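Local coordinates for tyrosinase (Burkholderia thailandensis, PDB 5ZRD), which catalyses the ortho-hydroxylation of monophenols and probably, as in other tyrosinases, oxidises the resulting catechols to quinones at a two-copper centre, at residues Ser260-Ser264 with Ile484-Phe488; Lys425-Gly431 with Pro530-Asp536. Residue numbers count along the deposited sequence, not the author numbering.

Overall arrangement
Both contacts meet on the antiparallel three-stranded sheet ordered 485-489, 426-430, 531-534, and their centres lie about 9 Å apart. Contact 1 sets helix 256-265, part of the tyrosinase central domain, against one face of the outer strand 485-489; contact 2 pairs the middle strand 426-430 with the other outer strand. Backbone pairing joins the two: A486 O lies 2.8 Å from V429 N, and F488 O lies 2.8 Å from L427 N, both probable hydrogen bonds. H487 of contact 1 also hydrogen-bonds through its side chain to T428 of contact 2, and K426 NZ hydrogen-bonds the carbonyl oxygens of G268, N266 and N263. Both contacts touch a second subunit and lie away from the dicopper site.

Contact 1 of 2, residues Ser260-Ser264 with Ile484-Phe488; sequences SVWNS and IVAHF. With CIT (citric acid), chain E.
Helical residues 260-264 pass the extended strand 485-488 at 62° between N-to-C directions, the axes approaching to 8.9 Å. H487, most covered here, bridges the gap. With chi1 m and chi2 near -90°, its imidazole reaches the helix, where H487 NE2 donates a hydrogen bond to S260 O (3.2 Å). N263 lies over one ring face in a CH-pi contact, N263 CB being 3.8 Å from the H487 ring centroid, while S264 OG approaches the ring edge at 3.0 Å from H487 CE1. S260, chi1 t, directs its hydroxyl to the strand, S260 OG being 3.9 Å from V485 CG1. A citrate, probably from the crystallisation liquor, sits alongside: H487 N donates to citrate O5 (2.9 Å) and N263 ND2 to citrate O6 (3.1 Å). H487 ND1 is hydrogen-bonded to T428 OG1 on the adjacent strand, and N263 OD1 accepts from V270 N. The helix covers the V485, H487 and T428 face of a small antiparallel sheet, joining it to the largely helical tyrosinase central domain.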
loop_
_atom_site.group_PDB
_atom_site.type_symbol
_atom_site.label_atom_id
_atom_site.label_comp_id
_atom_site.label_asym_id
_atom_site.label_seq_id
_atom_site.Cartn_x
_atom_site.Cartn_y
_atom_site.Cartn_z
ATOM N N SER A 260 20.656 22.488 -17.058
ATOM C CA SER A 260 19.736 23.516 -16.571
ATOM C C SER A 260 20.297 24.164 -15.296
ATOM O O SER A 260 20.340 25.440 -15.176
ATOM C CB SER A 260 18.355 22.960 -16.367
ATOM O OG SER A 260 17.536 23.866 -15.650
ATOM N N VAL A 261 20.750 23.315 -14.378
ATOM C CA VAL A 261 21.245 23.802 -13.099
ATOM C C VAL A 261 22.571 24.555 -13.330
ATOM O O VAL A 261 22.821 25.649 -12.746
ATOM C CB VAL A 261 21.360 22.675 -12.046
ATOM C CG1 VAL A 261 21.942 23.172 -10.723
ATOM C CG2 VAL A 261 20.008 22.024 -11.789
ATOM N N TRP A 262 23.417 24.010 -14.186
ATOM C CA TRP A 262 24.645 24.713 -14.582
ATOM C C TRP A 262 24.296 26.103 -15.143
ATOM O O TRP A 262 24.946 27.108 -14.819
ATOM C CB TRP A 262 25.446 23.891 -15.604
ATOM C CG TRP A 262 26.768 24.499 -15.974
ATOM C CD1 TRP A 262 27.004 25.433 -16.948
ATOM C CD2 TRP A 262 28.043 24.200 -15.392
ATOM N NE1 TRP A 262 28.329 25.749 -16.991
ATOM C CE2 TRP A 262 28.995 24.992 -16.061
ATOM C CE3 TRP A 262 28.470 23.327 -14.391
ATOM C CZ2 TRP A 262 30.354 24.964 -15.734
ATOM C CZ3 TRP A 262 29.811 23.306 -14.061
ATOM C CH2 TRP A 262 30.739 24.103 -14.733
ATOM N N ASN A 263 23.303 26.158 -16.019
ATOM C CA ASN A 263 22.906 27.424 -16.630
ATOM C C ASN A 263 22.309 28.384 -15.580
ATOM O O ASN A 263 22.280 29.599 -15.809
ATOM C CB ASN A 263 21.954 27.162 -17.796
ATOM C CG ASN A 263 22.664 26.613 -19.021
ATOM O OD1 ASN A 263 23.883 26.738 -19.162
ATOM N ND2 ASN A 263 21.911 26.048 -19.947
ATOM N N SER A 264 21.793 27.886 -14.448
ATOM C CA SER A 264 21.241 28.800 -13.426
ATOM C C SER A 264 22.356 29.317 -12.499
ATOM O O SER A 264 22.088 30.224 -11.756
ATOM C CB SER A 264 20.111 28.173 -12.615
ATOM O OG SER A 264 18.950 27.886 -13.408
ATOM N N ILE A 484 9.071 24.003 -13.986
ATOM C CA ILE A 484 9.394 24.560 -15.299
ATOM C C ILE A 484 10.540 25.570 -15.093
ATOM O O ILE A 484 10.358 26.609 -14.462
ATOM C CB ILE A 484 8.165 25.206 -15.984
ATOM C CG1 ILE A 484 6.925 24.301 -15.992
ATOM C CG2 ILE A 484 8.517 25.674 -17.391
ATOM C CD1 ILE A 484 6.871 23.297 -17.127
ATOM N N VAL A 485 11.729 25.259 -15.574
ATOM C CA VAL A 485 12.805 26.255 -15.604
ATOM C C VAL A 485 13.496 26.147 -16.965
ATOM O O VAL A 485 13.852 25.083 -17.365
ATOM C CB VAL A 485 13.782 26.098 -14.423
ATOM C CG1 VAL A 485 14.077 24.652 -14.140
ATOM C CG2 VAL A 485 15.066 26.861 -14.651
ATOM N N ALA A 486 13.593 27.248 -17.695
ATOM C CA ALA A 486 14.128 27.224 -19.043
ATOM C C ALA A 486 14.951 28.494 -19.246
ATOM O O ALA A 486 14.543 29.542 -18.759
ATOM C CB ALA A 486 13.011 27.132 -20.055
ATOM N N HIS A 487 16.094 28.392 -19.925
ATOM C CA HIS A 487 16.888 29.560 -20.221
ATOM C C HIS A 487 16.918 29.803 -21.731
ATOM O O HIS A 487 16.884 28.854 -22.513
ATOM C CB HIS A 487 18.326 29.418 -19.735
ATOM C CG HIS A 487 18.447 28.943 -18.336
ATOM N ND1 HIS A 487 18.482 29.817 -17.267
ATOM C CD2 HIS A 487 18.548 27.701 -17.826
ATOM C CE1 HIS A 487 18.626 29.113 -16.149
ATOM N NE2 HIS A 487 18.651 27.818 -16.475
ATOM N N PHE A 488 17.024 31.081 -22.117
ATOM C CA PHE A 488 17.071 31.443 -23.535
ATOM C C PHE A 488 18.070 32.573 -23.697
ATOM O O PHE A 488 18.140 33.446 -22.849
ATOM C CB PHE A 488 15.699 31.845 -24.083
ATOM C CG PHE A 488 14.616 30.800 -23.943
ATOM C CD1 PHE A 488 14.394 29.856 -24.930
ATOM C CD2 PHE A 488 13.798 30.774 -22.835
ATOM C CE1 PHE A 488 13.389 28.913 -24.811
ATOM C CE2 PHE A 488 12.804 29.813 -22.704
ATOM C CZ PHE A 488 12.607 28.873 -23.684
HETATM C C1 CIT E . 18.700 22.420 -20.413
HETATM O O1 CIT E . 17.918 22.848 -19.526
HETATM O O2 CIT E . 19.074 21.240 -20.370
HETATM C C2 CIT E . 19.271 23.232 -21.572
HETATM C C3 CIT E . 18.628 24.590 -21.924
HETATM O O7 CIT E . 19.667 25.469 -22.311
HETATM C C4 CIT E . 18.038 24.630 -23.320
HETATM C C5 CIT E . 19.255 24.362 -24.251
HETATM O O3 CIT E . 20.157 25.180 -24.560
HETATM O O4 CIT E . 19.352 23.226 -24.693
HETATM C C6 CIT E . 18.058 25.318 -20.709
HETATM O O5 CIT E . 16.917 25.732 -20.605
HETATM O O6 CIT E . 18.835 25.538 -19.773
#

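Contact 2 of 2, residues Lys425-Gly431 with Pro530-Asp536; sequences KKLTVTG and PKFEVSD
Strands 426-430 and 531-534 run antiparallel, their N-to-C directions 157° apart and their axes 4.7 Å apart at closest approach. T428-E533 and T430-K531 are hydrogen-bonded pairs: T428 N to E533 O is 2.8 Å, E533 N to T428 O 2.9 Å, T430 N to K531 O 2.9 Å and K531 N to T430 O 2.7 Å. L427-V534 and V429-F532 are the non-hydrogen-bonded pairs. The apolar face carries L427, V429, F532 and V534. L427, with chi1 t and chi2 p, pushes its tip between two neighbours across the strand, placing L427 CD1 4.1 Å from V534 CG2 and 4.2 Å from F532 CB. V429 fits similarly between P530 and F532, with V429 CG1 3.9 Å from P530 CB and V429 CG2 4.0 Å from F532 CD1. This face of the three-stranded antiparallel sheet, completed by strand 485-489, packs against strand 502-509 of the neighbouring four-stranded sheet. On the face of T428, T430, K531 and E533, a water fills the notch beside T428, donating to K426 O (2.9 Å) and E533 O (3.2 Å) and lying 2.6 Å from T428 OG1; R344 of the second subunit packs on both threonines. Where strand 531-534 ends, S535 still pairs with K426: K426 N donates to S535 OG (3.0 Å), S535 N to K426 O (3.1 Å), and K425 CE lies 3.2 Å from S535 O.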
loop_
_atom_site.group_PDB
_atom_site.type_symbol
_atom_site.label_atom_id
_atom_site.label_comp_id
_atom_site.label_asym_id
_atom_site.label_seq_id
_atom_site.Cartn_x
_atom_site.Cartn_y
_atom_site.Cartn_z
ATOM N N LYS A 425 22.924 38.846 -22.653
ATOM C CA LYS A 425 22.244 38.415 -21.424
ATOM C C LYS A 425 21.385 37.167 -21.690
ATOM O O LYS A 425 21.178 36.755 -22.856
ATOM C CB LYS A 425 21.315 39.513 -20.900
ATOM C CG LYS A 425 22.011 40.748 -20.387
ATOM C CD LYS A 425 21.111 41.936 -20.086
ATOM C CE LYS A 425 21.634 42.743 -18.917
ATOM N NZ LYS A 425 20.941 44.042 -18.761
ATOM N N LYS A 426 20.861 36.578 -20.605
ATOM C CA LYS A 426 20.014 35.436 -20.774
ATOM C C LYS A 426 18.704 35.628 -20.025
ATOM O O LYS A 426 18.672 36.294 -19.019
ATOM C CB LYS A 426 20.751 34.152 -20.390
ATOM C CG LYS A 426 20.924 33.852 -18.914
ATOM C CD LYS A 426 21.608 32.501 -18.676
ATOM C CE LYS A 426 22.576 32.578 -17.524
ATOM N NZ LYS A 426 23.552 31.466 -17.526
ATOM N N LEU A 427 17.657 34.995 -20.562
ATOM C CA LEU A 427 16.311 34.991 -19.981
ATOM C C LEU A 427 16.100 33.687 -19.207
ATOM O O LEU A 427 16.271 32.607 -19.770
ATOM C CB LEU A 427 15.278 35.083 -21.112
ATOM C CG LEU A 427 13.830 35.234 -20.652
ATOM C CD1 LEU A 427 13.587 36.588 -19.999
ATOM C CD2 LEU A 427 12.860 35.055 -21.812
ATOM N N THR A 428 15.682 33.782 -17.953
ATOM C CA THR A 428 15.293 32.632 -17.209
ATOM C C THR A 428 13.761 32.660 -17.091
ATOM O O THR A 428 13.179 33.639 -16.650
ATOM C CB THR A 428 15.979 32.595 -15.831
ATOM O OG1 THR A 428 17.411 32.602 -15.918
ATOM C CG2 THR A 428 15.560 31.379 -15.029
ATOM N N VAL A 429 13.132 31.573 -17.493
ATOM C CA VAL A 429 11.698 31.425 -17.420
ATOM C C VAL A 429 11.386 30.406 -16.325
ATOM O O VAL A 429 11.871 29.282 -16.378
ATOM C CB VAL A 429 11.055 30.991 -18.757
ATOM C CG1 VAL A 429 9.531 30.974 -18.652
ATOM C CG2 VAL A 429 11.487 31.881 -19.913
ATOM N N THR A 430 10.572 30.832 -15.364
ATOM C CA THR A 430 10.077 29.952 -14.307
ATOM C C THR A 430 8.561 30.117 -14.187
ATOM O O THR A 430 8.077 31.131 -13.772
ATOM C CB THR A 430 10.798 30.186 -12.969
ATOM O OG1 THR A 430 10.668 31.536 -12.521
ATOM C CG2 THR A 430 12.269 29.834 -13.045
ATOM N N GLY A 431 7.834 29.115 -14.634
ATOM C CA GLY A 431 6.482 28.870 -14.167
ATOM C C GLY A 431 6.485 27.587 -13.371
ATOM O O GLY A 431 5.865 26.610 -13.776
ATOM N N PRO A 530 4.035 32.698 -16.310
ATOM C CA PRO A 530 5.446 32.435 -16.067
ATOM C C PRO A 530 6.111 33.680 -15.473
ATOM O O PRO A 530 5.673 34.796 -15.730
ATOM C CB PRO A 530 6.051 32.092 -17.438
ATOM C CG PRO A 530 4.848 31.864 -18.321
ATOM C CD PRO A 530 3.822 32.818 -17.753
ATOM N N LYS A 531 7.123 33.470 -14.656
ATOM C CA LYS A 531 8.013 34.540 -14.234
ATOM C C LYS A 531 9.169 34.606 -15.227
ATOM O O LYS A 531 9.673 33.588 -15.683
ATOM C CB LYS A 531 8.572 34.307 -12.827
ATOM C CG LYS A 531 7.552 34.375 -11.696
ATOM C CD LYS A 531 6.706 33.112 -11.502
ATOM C CE LYS A 531 5.780 33.174 -10.299
ATOM N NZ LYS A 531 4.889 34.358 -10.354
ATOM N N PHE A 532 9.604 35.810 -15.498
ATOM C CA PHE A 532 10.713 36.058 -16.363
ATOM C C PHE A 532 11.790 36.840 -15.617
ATOM O O PHE A 532 11.485 37.820 -14.985
ATOM C CB PHE A 532 10.245 36.900 -17.541
ATOM C CG PHE A 532 9.182 36.224 -18.358
ATOM C CD1 PHE A 532 9.523 35.287 -19.324
ATOM C CD2 PHE A 532 7.838 36.502 -18.140
ATOM C CE1 PHE A 532 8.540 34.667 -20.086
ATOM C CE2 PHE A 532 6.856 35.877 -18.901
ATOM C CZ PHE A 532 7.207 34.969 -19.881
ATOM N N GLU A 533 13.045 36.453 -15.789
ATOM C CA GLU A 533 14.141 37.115 -15.117
ATOM C C GLU A 533 15.290 37.231 -16.120
ATOM O O GLU A 533 15.493 36.354 -16.952
ATOM C CB GLU A 533 14.401 36.319 -13.837
ATOM C CG GLU A 533 15.795 36.356 -13.264
ATOM C CD GLU A 533 15.905 35.426 -12.059
ATOM O OE1 GLU A 533 17.004 35.375 -11.434
ATOM O OE2 GLU A 533 14.883 34.741 -11.747
ATOM N N VAL A 534 16.019 38.327 -16.028
ATOM C CA VAL A 534 17.062 38.676 -16.965
ATOM C C VAL A 534 18.353 38.790 -16.173
ATOM O O VAL A 534 18.381 39.508 -15.181
ATOM C CB VAL A 534 16.737 40.001 -17.663
ATOM C CG1 VAL A 534 17.862 40.489 -18.563
ATOM C CG2 VAL A 534 15.431 39.875 -18.428
ATOM N N SER A 535 19.389 38.094 -16.637
ATOM C CA SER A 535 20.695 38.087 -15.997
ATOM C C SER A 535 21.453 39.410 -16.188
ATOM O O SER A 535 21.024 40.340 -16.887
ATOM C CB SER A 535 21.531 36.950 -16.563
ATOM O OG SER A 535 21.924 37.219 -17.915
ATOM N N ASP A 536 22.638 39.423 -15.579
ATOM C CA ASP A 536 23.727 40.321 -15.936
ATOM C C ASP A 536 24.255 39.992 -17.333
ATOM O O ASP A 536 24.204 38.836 -17.794
ATOM C CB ASP A 536 24.902 40.161 -14.957
ATOM C CG ASP A 536 24.656 40.844 -13.615
ATOM O OD1 ASP A 536 23.536 41.380 -13.392
ATOM O OD2 ASP A 536 25.604 40.856 -12.779
HETATM O O HOH W 1 18.297 34.965 -16.517
#